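Local coordinates for protein aldose-aldose oxidoreductase (Caulobacter crescentus, PDB 5A04) that probably oxidises one aldose sugar while reducing another, using an NADP(H) cofactor bound in a Rossmann-type domain, at residues G130-E141 and P285-Q296. Sequence-based numbering, arbitrary orientation.
Sequences GYRSRFQAHNIE and PAPQPKNQFSAQ. With NDP (NADPH dihydro-nicotinamide-adenine-dinucleotide phosphate), chain G.
Arg132 and Gln292 meet where the last strand of the Rossmann sheet, 127-129, runs out beside the nicotinamide, and helix 292-306 packs against the 3-10 turn 132-135 that follows. Arg132 leaves the backbone with CG between N and the carbonyl carbon (chi1 51°), then runs extended toward the cofactor. Arg132 CB rests against Gln296 OE1 at 3.2 Å, a van der Waals contact, while Gln296 NE2 bonds Tyr78; Arg132 CG then passes Gln292 OE1, and Arg132 CD touches Phe293 CE1 at 3.4 Å. At the tip, NE donates to the nicotinamide carboxamide oxygen, O7N of NADPH, at 2.8 Å, and NH2 adds a second bond to it. NH1 turns the other way to Gln292 OE1 (3.1 Å), which lies in the guanidinium plane although NH1 stands above the amide's carbonyl plane. A long, planar, multi-donor arginine suits this place: with Thr265 O also on NH1, its rotation is fixed beside the cofactor and the glucose it touches. Gln292 serves as second shell, its NE2 held by Ser266 O.

Farther along, the flat Phe135 ring receives Gln296 CA over one face. Gln136 N-caps helix 137-147, and its NE2 bonds His138 ND1, steadying the imidazole on which compact Pro285 rests. There, Pro285 CG sits 3.5 Å from the His138 ring centroid, almost exactly on the ring normal.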
ATOM      1  N   GLY A 130       2.871  -8.796 -23.743  1.00 16.00           N
ATOM      2  CA  GLY A 130       2.730  -9.982 -22.913  1.00 16.57           C
ATOM      3  C   GLY A 130       2.240  -9.727 -21.499  1.00 16.00           C
ATOM      4  O   GLY A 130       2.918 -10.082 -20.532  1.00 17.47           O
ATOM      5  N   TYR A 131       1.058  -9.135 -21.369  1.00 14.48           N
ATOM      6  CA  TYR A 131       0.453  -8.957 -20.048  1.00 14.27           C
ATOM      7  C   TYR A 131      -0.374 -10.192 -19.672  1.00 14.48           C
ATOM      8  O   TYR A 131      -1.607 -10.172 -19.690  1.00 14.23           O
ATOM      9  CB  TYR A 131      -0.410  -7.689 -20.014  1.00 13.55           C
ATOM     10  CG  TYR A 131       0.383  -6.381 -20.113  1.00 13.78           C
ATOM     11  CD1 TYR A 131       1.307  -6.023 -19.134  1.00 16.23           C
ATOM     12  CD2 TYR A 131       0.175  -5.498 -21.168  1.00 16.68           C
ATOM     13  CE1 TYR A 131       2.022  -4.815 -19.215  1.00 17.54           C
ATOM     14  CE2 TYR A 131       0.881  -4.285 -21.247  1.00 15.10           C
ATOM     15  CZ  TYR A 131       1.792  -3.961 -20.267  1.00 16.22           C
ATOM     16  OH  TYR A 131       2.477  -2.773 -20.337  1.00 15.39           O
ATOM     17  N   ARG A 132       0.334 -11.256 -19.314  1.00 13.92           N
ATOM     18  CA  ARG A 132      -0.284 -12.563 -19.067  1.00 15.80           C
ATOM     19  C   ARG A 132      -1.329 -12.538 -17.954  1.00 15.30           C
ATOM     20  O   ARG A 132      -2.230 -13.379 -17.931  1.00 15.02           O
ATOM     21  CB  ARG A 132       0.797 -13.590 -18.730  1.00 16.92           C
ATOM     22  CG  ARG A 132       1.754 -13.151 -17.640  1.00 16.96           C
ATOM     23  CD  ARG A 132       2.677 -14.282 -17.188  1.00 16.94           C
ATOM     24  NE  ARG A 132       3.675 -13.742 -16.273  1.00 18.16           N
ATOM     25  CZ  ARG A 132       3.477 -13.542 -14.974  1.00 18.36           C
ATOM     26  NH1 ARG A 132       2.321 -13.894 -14.398  1.00 16.63           N
ATOM     27  NH2 ARG A 132       4.444 -13.001 -14.241  1.00 18.57           N
ATOM     28  N   SER A 133      -1.214 -11.587 -17.026  1.00 15.54           N
ATOM     29  CA  SER A 133      -2.146 -11.551 -15.894  1.00 13.25           C
ATOM     30  C   SER A 133      -3.592 -11.352 -16.339  1.00 13.30           C
ATOM     31  O   SER A 133      -4.511 -11.718 -15.619  1.00 15.82           O
ATOM     32  CB  SER A 133      -1.749 -10.456 -14.894  1.00 15.46           C
ATOM     33  OG  SER A 133      -0.475 -10.744 -14.331  1.00 16.90           O
ATOM     34  N   ARG A 134      -3.797 -10.778 -17.523  1.00 13.27           N
ATOM     35  CA  ARG A 134      -5.149 -10.575 -18.036  1.00 13.73           C
ATOM     36  C   ARG A 134      -5.805 -11.895 -18.435  1.00 16.22           C
ATOM     37  O   ARG A 134      -6.984 -11.920 -18.761  1.00 17.00           O
ATOM     38  CB  ARG A 134      -5.141  -9.620 -19.229  1.00 14.56           C
ATOM     39  CG  ARG A 134      -4.640  -8.195 -18.884  1.00 16.06           C
ATOM     40  CD  ARG A 134      -5.637  -7.430 -17.995  1.00 17.34           C
ATOM     41  NE  ARG A 134      -6.943  -7.291 -18.638  1.00 17.57           N
ATOM     42  CZ  ARG A 134      -7.253  -6.310 -19.480  1.00 20.16           C
ATOM     43  NH1 ARG A 134      -6.351  -5.374 -19.774  1.00 20.05           N
ATOM     44  NH2 ARG A 134      -8.464  -6.255 -20.026  1.00 22.18           N
ATOM     45  N   PHE A 135      -5.034 -12.981 -18.404  1.00 16.82           N
ATOM     46  CA  PHE A 135      -5.523 -14.311 -18.762  1.00 14.25           C
ATOM     47  C   PHE A 135      -5.494 -15.266 -17.579  1.00 16.43           C
ATOM     48  O   PHE A 135      -5.729 -16.465 -17.732  1.00 18.17           O
ATOM     49  CB  PHE A 135      -4.691 -14.874 -19.922  1.00 14.01           C
ATOM     50  CG  PHE A 135      -4.684 -13.962 -21.103  1.00 15.33           C
ATOM     51  CD1 PHE A 135      -5.749 -13.965 -21.983  1.00 17.68           C
ATOM     52  CD2 PHE A 135      -3.662 -13.031 -21.282  1.00 14.50           C
ATOM     53  CE1 PHE A 135      -5.781 -13.086 -23.065  1.00 18.50           C
ATOM     54  CE2 PHE A 135      -3.691 -12.143 -22.355  1.00 15.23           C
ATOM     55  CZ  PHE A 135      -4.753 -12.165 -23.241  1.00 16.83           C
ATOM     56  N   GLN A 136      -5.210 -14.719 -16.403  1.00 16.12           N
ATOM     57  CA  GLN A 136      -4.993 -15.519 -15.197  1.00 16.23           C
ATOM     58  C   GLN A 136      -6.285 -15.522 -14.379  1.00 16.67           C
ATOM     59  O   GLN A 136      -6.933 -14.487 -14.232  1.00 15.38           O
ATOM     60  CB  GLN A 136      -3.805 -14.958 -14.411  1.00 14.39           C
ATOM     61  CG  GLN A 136      -3.227 -15.872 -13.348  1.00 17.00           C
ATOM     62  CD  GLN A 136      -4.102 -15.952 -12.118  1.00 17.27           C
ATOM     63  OE1 GLN A 136      -4.741 -14.971 -11.740  1.00 15.50           O
ATOM     64  NE2 GLN A 136      -4.133 -17.127 -11.478  1.00 15.81           N
ATOM     65  N   ALA A 137      -6.675 -16.700 -13.881  1.00 16.17           N
ATOM     66  CA  ALA A 137      -8.031 -16.914 -13.358  1.00 18.27           C
ATOM     67  C   ALA A 137      -8.431 -15.956 -12.236  1.00 15.77           C
ATOM     68  O   ALA A 137      -9.539 -15.402 -12.242  1.00 17.38           O
ATOM     69  CB  ALA A 137      -8.175 -18.363 -12.864  1.00 16.27           C
ATOM     70  N   HIS A 138      -7.535 -15.761 -11.278  1.00 15.36           N
ATOM     71  CA  HIS A 138      -7.857 -14.900 -10.134  1.00 16.29           C
ATOM     72  C   HIS A 138      -7.956 -13.441 -10.553  1.00 15.43           C
ATOM     73  O   HIS A 138      -8.834 -12.715 -10.087  1.00 16.75           O
ATOM     74  CB  HIS A 138      -6.821 -15.060  -9.020  1.00 16.10           C
ATOM     75  CG  HIS A 138      -6.695 -16.467  -8.509  1.00 18.55           C
ATOM     76  ND1 HIS A 138      -6.173 -17.490  -9.271  1.00 17.96           N
ATOM     77  CD2 HIS A 138      -7.014 -17.017  -7.310  1.00 19.85           C
ATOM     78  CE1 HIS A 138      -6.183 -18.611  -8.569  1.00 20.18           C
ATOM     79  NE2 HIS A 138      -6.689 -18.353  -7.375  1.00 19.11           N
ATOM     80  N   ASN A 139      -7.057 -13.004 -11.426  1.00 16.18           N
ATOM     81  CA  ASN A 139      -7.117 -11.626 -11.925  1.00 16.28           C
ATOM     82  C   ASN A 139      -8.412 -11.364 -12.682  1.00 17.46           C
ATOM     83  O   ASN A 139      -9.064 -10.336 -12.493  1.00 16.98           O
ATOM     84  CB  ASN A 139      -5.900 -11.328 -12.812  1.00 15.27           C
ATOM     85  CG  ASN A 139      -4.655 -11.062 -12.004  1.00 16.91           C
ATOM     86  OD1 ASN A 139      -4.339  -9.908 -11.703  1.00 18.51           O
ATOM     87  ND2 ASN A 139      -3.949 -12.123 -11.618  1.00 15.60           N
ATOM     88  N   ILE A 140      -8.797 -12.302 -13.537  1.00 16.19           N
ATOM     89  CA  ILE A 140     -10.046 -12.183 -14.273  1.00 16.88           C
ATOM     90  C   ILE A 140     -11.235 -12.074 -13.309  1.00 18.17           C
ATOM     91  O   ILE A 140     -12.114 -11.233 -13.494  1.00 17.22           O
ATOM     92  CB  ILE A 140     -10.220 -13.369 -15.230  1.00 15.85           C
ATOM     93  CG1 ILE A 140      -9.195 -13.253 -16.366  1.00 17.15           C
ATOM     94  CG2 ILE A 140     -11.625 -13.406 -15.802  1.00 20.31           C
ATOM     95  CD1 ILE A 140      -9.129 -14.471 -17.251  1.00 18.64           C
ATOM     96  N   GLU A 141     -11.223 -12.890 -12.257  1.00 16.29           N
ATOM     97  CA  GLU A 141     -12.271 -12.849 -11.233  1.00 18.46           C
ATOM     98  C   GLU A 141     -12.343 -11.485 -10.519  1.00 19.29           C
ATOM     99  O   GLU A 141     -13.433 -10.953 -10.311  1.00 19.03           O
ATOM    100  CB  GLU A 141     -12.049 -13.964 -10.210  1.00 18.29           C
ATOM    101  CG  GLU A 141     -13.198 -14.131  -9.211  1.00 21.86           C
ATOM    102  CD  GLU A 141     -14.334 -15.019  -9.720  1.00 28.51           C
ATOM    103  OE1 GLU A 141     -14.191 -15.671 -10.775  1.00 26.14           O
ATOM    104  OE2 GLU A 141     -15.388 -15.063  -9.049  1.00 34.48           O
ATOM    105  N   PRO A 285     -11.672 -18.594  -7.836  1.00 20.57           N
ATOM    106  CA  PRO A 285     -12.141 -17.979  -9.079  1.00 22.97           C
ATOM    107  C   PRO A 285     -12.814 -18.996  -9.994  1.00 21.00           C
ATOM    108  O   PRO A 285     -12.539 -20.187  -9.878  1.00 21.60           O
ATOM    109  CB  PRO A 285     -10.849 -17.453  -9.715  1.00 21.58           C
ATOM    110  CG  PRO A 285      -9.796 -18.422  -9.228  1.00 22.19           C
ATOM    111  CD  PRO A 285     -10.207 -18.756  -7.803  1.00 22.59           C
ATOM    112  N   ALA A 286     -13.669 -18.529 -10.893  1.00 21.78           N
ATOM    113  CA  ALA A 286     -14.206 -19.400 -11.928  1.00 24.97           C
ATOM    114  C   ALA A 286     -13.042 -20.013 -12.702  1.00 26.95           C
ATOM    115  O   ALA A 286     -12.090 -19.310 -13.051  1.00 24.31           O
ATOM    116  CB  ALA A 286     -15.123 -18.634 -12.850  1.00 24.07           C
ATOM    117  N   PRO A 287     -13.104 -21.325 -12.948  1.00 25.57           N
ATOM    118  CA  PRO A 287     -12.058 -22.038 -13.701  1.00 26.19           C
ATOM    119  C   PRO A 287     -11.826 -21.458 -15.087  1.00 25.36           C
ATOM    120  O   PRO A 287     -12.787 -21.090 -15.755  1.00 22.98           O
ATOM    121  CB  PRO A 287     -12.611 -23.462 -13.801  1.00 26.02           C
ATOM    122  CG  PRO A 287     -13.540 -23.586 -12.635  1.00 29.73           C
ATOM    123  CD  PRO A 287     -14.157 -22.238 -12.462  1.00 26.33           C
ATOM    124  N   GLN A 288     -10.564 -21.378 -15.515  1.00 26.02           N
ATOM    125  CA  GLN A 288     -10.247 -20.973 -16.887  1.00 24.34           C
ATOM    126  C   GLN A 288      -9.910 -22.211 -17.714  1.00 26.38           C
ATOM    127  O   GLN A 288      -9.487 -23.225 -17.158  1.00 25.43           O
ATOM    128  CB  GLN A 288      -9.079 -19.977 -16.922  1.00 24.25           C
ATOM    129  CG  GLN A 288      -9.409 -18.594 -16.346  1.00 27.52           C
ATOM    130  CD  GLN A 288     -10.458 -17.838 -17.157  1.00 27.84           C
ATOM    131  OE1 GLN A 288     -10.363 -17.731 -18.386  1.00 31.42           O
ATOM    132  NE2 GLN A 288     -11.451 -17.287 -16.467  1.00 24.78           N
ATOM    133  N   PRO A 289     -10.092 -22.132 -19.046  1.00 28.23           N
ATOM    134  CA  PRO A 289      -9.843 -23.308 -19.893  1.00 31.32           C
ATOM    135  C   PRO A 289      -8.383 -23.758 -19.906  1.00 31.09           C
ATOM    136  O   PRO A 289      -8.108 -24.939 -20.114  1.00 29.71           O
ATOM    137  CB  PRO A 289     -10.287 -22.851 -21.296  1.00 32.26           C
ATOM    138  CG  PRO A 289     -10.510 -21.399 -21.218  1.00 36.50           C
ATOM    139  CD  PRO A 289     -10.754 -21.041 -19.779  1.00 29.78           C
ATOM    140  N   LYS A 290      -7.453 -22.837 -19.686  1.00 23.80           N
ATOM    141  CA  LYS A 290      -6.047 -23.208 -19.691  1.00 21.07           C
ATOM    142  C   LYS A 290      -5.246 -22.154 -18.953  1.00 19.22           C
ATOM    143  O   LYS A 290      -5.768 -21.082 -18.623  1.00 17.80           O
ATOM    144  CB  LYS A 290      -5.535 -23.393 -21.122  1.00 26.54           C
ATOM    145  CG  LYS A 290      -5.484 -22.131 -21.942  1.00 22.83           C
ATOM    146  CD  LYS A 290      -5.067 -22.417 -23.389  1.00 25.27           C
ATOM    147  CE  LYS A 290      -6.194 -23.028 -24.210  1.00 25.52           C
ATOM    148  NZ  LYS A 290      -6.880 -22.015 -25.083  1.00 26.94           N
ATOM    149  N   ASN A 291      -3.988 -22.481 -18.684  1.00 16.55           N
ATOM    150  CA  ASN A 291      -3.116 -21.632 -17.881  1.00 16.63           C
ATOM    151  C   ASN A 291      -2.862 -20.291 -18.565  1.00 17.33           C
ATOM    152  O   ASN A 291      -3.042 -20.157 -19.781  1.00 16.56           O
ATOM    153  CB  ASN A 291      -1.793 -22.349 -17.610  1.00 15.32           C
ATOM    154  CG  ASN A 291      -0.952 -22.505 -18.872  1.00 17.90           C
ATOM    155  OD1 ASN A 291      -0.252 -21.578 -19.270  1.00 16.75           O
ATOM    156  ND2 ASN A 291      -1.025 -23.679 -19.511  1.00 15.58           N
ATOM    157  N   GLN A 292      -2.425 -19.307 -17.782  1.00 14.98           N
ATOM    158  CA  GLN A 292      -2.270 -17.943 -18.302  1.00 14.64           C
ATOM    159  C   GLN A 292      -1.297 -17.836 -19.488  1.00 15.39           C
ATOM    160  O   GLN A 292      -1.461 -16.961 -20.341  1.00 14.84           O
ATOM    161  CB  GLN A 292      -1.813 -16.998 -17.178  1.00 15.13           C
ATOM    162  CG  GLN A 292      -0.461 -17.353 -16.551  1.00 14.99           C
ATOM    163  CD  GLN A 292      -0.094 -16.438 -15.387  1.00 17.27           C
ATOM    164  OE1 GLN A 292      -0.225 -15.213 -15.486  1.00 17.17           O
ATOM    165  NE2 GLN A 292       0.352 -17.030 -14.272  1.00 16.33           N
ATOM    166  N   PHE A 293      -0.282 -18.696 -19.540  1.00 14.57           N
ATOM    167  CA  PHE A 293       0.732 -18.595 -20.590  1.00 14.81           C
ATOM    168  C   PHE A 293       0.175 -19.097 -21.917  1.00 14.72           C
ATOM    169  O   PHE A 293       0.236 -18.404 -22.931  1.00 15.17           O
ATOM    170  CB  PHE A 293       1.995 -19.374 -20.195  1.00 14.49           C
ATOM    171  CG  PHE A 293       2.507 -19.006 -18.838  1.00 14.09           C
ATOM    172  CD1 PHE A 293       3.238 -17.842 -18.646  1.00 14.96           C
ATOM    173  CD2 PHE A 293       2.225 -19.803 -17.745  1.00 15.41           C
ATOM    174  CE1 PHE A 293       3.685 -17.494 -17.381  1.00 16.42           C
ATOM    175  CE2 PHE A 293       2.676 -19.461 -16.476  1.00 15.62           C
ATOM    176  CZ  PHE A 293       3.404 -18.302 -16.297  1.00 17.04           C
ATOM    177  N   SER A 294      -0.375 -20.307 -21.903  1.00 13.98           N
ATOM    178  CA  SER A 294      -1.005 -20.859 -23.097  1.00 14.47           C
ATOM    179  C   SER A 294      -2.173 -19.998 -23.553  1.00 15.02           C
ATOM    180  O   SER A 294      -2.403 -19.833 -24.754  1.00 16.51           O
ATOM    181  CB  SER A 294      -1.496 -22.286 -22.821  1.00 13.87           C
ATOM    182  OG  SER A 294      -0.425 -23.067 -22.315  1.00 16.01           O
ATOM    183  N   ALA A 295      -2.926 -19.471 -22.594  1.00 13.41           N
ATOM    184  CA  ALA A 295      -4.026 -18.564 -22.921  1.00 13.96           C
ATOM    185  C   ALA A 295      -3.530 -17.283 -23.607  1.00 14.35           C
ATOM    186  O   ALA A 295      -4.170 -16.767 -24.527  1.00 16.03           O
ATOM    187  CB  ALA A 295      -4.807 -18.215 -21.663  1.00 15.51           C
ATOM    188  N   GLN A 296      -2.409 -16.760 -23.138  1.00 14.55           N
ATOM    189  CA  GLN A 296      -1.849 -15.541 -23.731  1.00 13.06           C
ATOM    190  C   GLN A 296      -1.441 -15.819 -25.180  1.00 14.79           C
ATOM    191  O   GLN A 296      -1.775 -15.056 -26.091  1.00 15.03           O
ATOM    192  CB  GLN A 296      -0.648 -15.042 -22.910  1.00 14.08           C
ATOM    193  CG  GLN A 296       0.028 -13.804 -23.516  1.00 15.55           C
ATOM    194  CD  GLN A 296       1.395 -13.553 -22.920  1.00 20.74           C
ATOM    195  OE1 GLN A 296       1.508 -13.057 -21.807  1.00 23.33           O
ATOM    196  NE2 GLN A 296       2.444 -13.884 -23.665  1.00 20.37           N
TER
HETATM  197  PA  NDP G1340      17.234 -13.402 -19.857  1.00 21.44           P
HETATM  198  O1A NDP G1340      18.452 -12.578 -19.621  1.00 21.20           O
HETATM  199  O2A NDP G1340      17.014 -14.630 -19.018  1.00 21.43           O
HETATM  200  O5B NDP G1340      17.146 -13.853 -21.436  1.00 21.73           O
HETATM  201  C5B NDP G1340      17.356 -12.730 -22.245  1.00 20.16           C
HETATM  202  C4B NDP G1340      17.736 -13.297 -23.620  1.00 20.80           C
HETATM  203  O4B NDP G1340      17.682 -12.279 -24.622  1.00 18.77           O
HETATM  204  C3B NDP G1340      19.190 -13.822 -23.585  1.00 23.24           C
HETATM  205  O3B NDP G1340      19.244 -15.138 -23.133  1.00 22.31           O
HETATM  206  C2B NDP G1340      19.526 -13.822 -25.081  1.00 21.43           C
HETATM  207  O2B NDP G1340      19.025 -14.851 -25.708  1.00 19.59           O
HETATM  208  C1B NDP G1340      18.685 -12.569 -25.576  1.00 21.05           C
HETATM  209  N9A NDP G1340      19.522 -11.386 -25.793  1.00 22.62           N
HETATM  210  C8A NDP G1340      19.699 -10.697 -26.989  1.00 24.57           C
HETATM  211  N7A NDP G1340      20.554  -9.661 -26.878  1.00 21.93           N
HETATM  212  C5A NDP G1340      20.951  -9.680 -25.538  1.00 24.23           C
HETATM  213  C6A NDP G1340      21.823  -8.857 -24.800  1.00 28.72           C
HETATM  214  N6A NDP G1340      22.463  -7.802 -25.410  1.00 29.32           N
HETATM  215  N1A NDP G1340      22.059  -9.077 -23.470  1.00 25.66           N
HETATM  216  C2A NDP G1340      21.378 -10.155 -22.928  1.00 26.28           C
HETATM  217  N3A NDP G1340      20.522 -11.011 -23.496  1.00 23.75           N
HETATM  218  C4A NDP G1340      20.321 -10.754 -24.836  1.00 23.86           C
HETATM  219  O3  NDP G1340      16.042 -12.281 -19.578  1.00 21.64           O
HETATM  220  PN  NDP G1340      14.559 -12.865 -19.247  1.00 20.12           P
HETATM  221  O1N NDP G1340      14.114 -13.907 -20.191  1.00 19.57           O
HETATM  222  O2N NDP G1340      14.241 -12.860 -17.769  1.00 20.25           O
HETATM  223  O5D NDP G1340      13.625 -11.450 -19.715  1.00 19.23           O
HETATM  224  C5D NDP G1340      13.638 -11.210 -21.095  1.00 18.75           C
HETATM  225  C4D NDP G1340      12.384 -10.351 -21.418  1.00 17.80           C
HETATM  226  O4D NDP G1340      11.205 -11.050 -20.912  1.00 19.99           O
HETATM  227  C3D NDP G1340      12.413  -8.969 -20.663  1.00 19.77           C
HETATM  228  O3D NDP G1340      11.785  -7.960 -21.475  1.00 18.16           O
HETATM  229  C2D NDP G1340      11.557  -9.220 -19.431  1.00 19.90           C
HETATM  230  O2D NDP G1340      10.881  -8.051 -18.998  1.00 20.77           O
HETATM  231  C1D NDP G1340      10.499 -10.219 -20.019  1.00 17.32           C
HETATM  232  N1N NDP G1340       9.986 -11.095 -18.963  1.00 17.33           N
HETATM  233  C2N NDP G1340       8.620 -11.223 -18.772  1.00 20.25           C
HETATM  234  C3N NDP G1340       8.158 -12.065 -17.800  1.00 19.08           C
HETATM  235  C7N NDP G1340       6.717 -12.200 -17.592  1.00 20.95           C
HETATM  236  O7N NDP G1340       6.245 -12.817 -16.620  1.00 21.88           O
HETATM  237  N7N NDP G1340       5.845 -11.628 -18.514  1.00 18.07           N
HETATM  238  C4N NDP G1340       9.069 -12.857 -16.928  1.00 21.40           C
HETATM  239  C5N NDP G1340      10.497 -12.619 -17.181  1.00 19.66           C
HETATM  240  C6N NDP G1340      10.903 -11.796 -18.147  1.00 19.24           C
HETATM  241  P2B NDP G1340      19.992 -15.608 -26.918  1.00 21.07           P
HETATM  242  O1X NDP G1340      20.332 -14.415 -27.783  1.00 21.29           O
HETATM  243  O2X NDP G1340      21.090 -16.142 -26.050  1.00 20.67           O
HETATM  244  O3X NDP G1340      19.024 -16.627 -27.515  1.00 20.60           O
HETATM  245  O   HOH W   1      -0.581 -13.391 -13.339  1.00 17.09           O
HETATM  246  O   HOH W   2      -7.779 -17.259 -19.614  1.00 23.27           O
HETATM  247  O   HOH W   3      -5.850 -19.032 -16.793  1.00 24.66           O
HETATM  248  O   HOH W   4     -11.716 -16.751 -13.646  1.00 23.58           O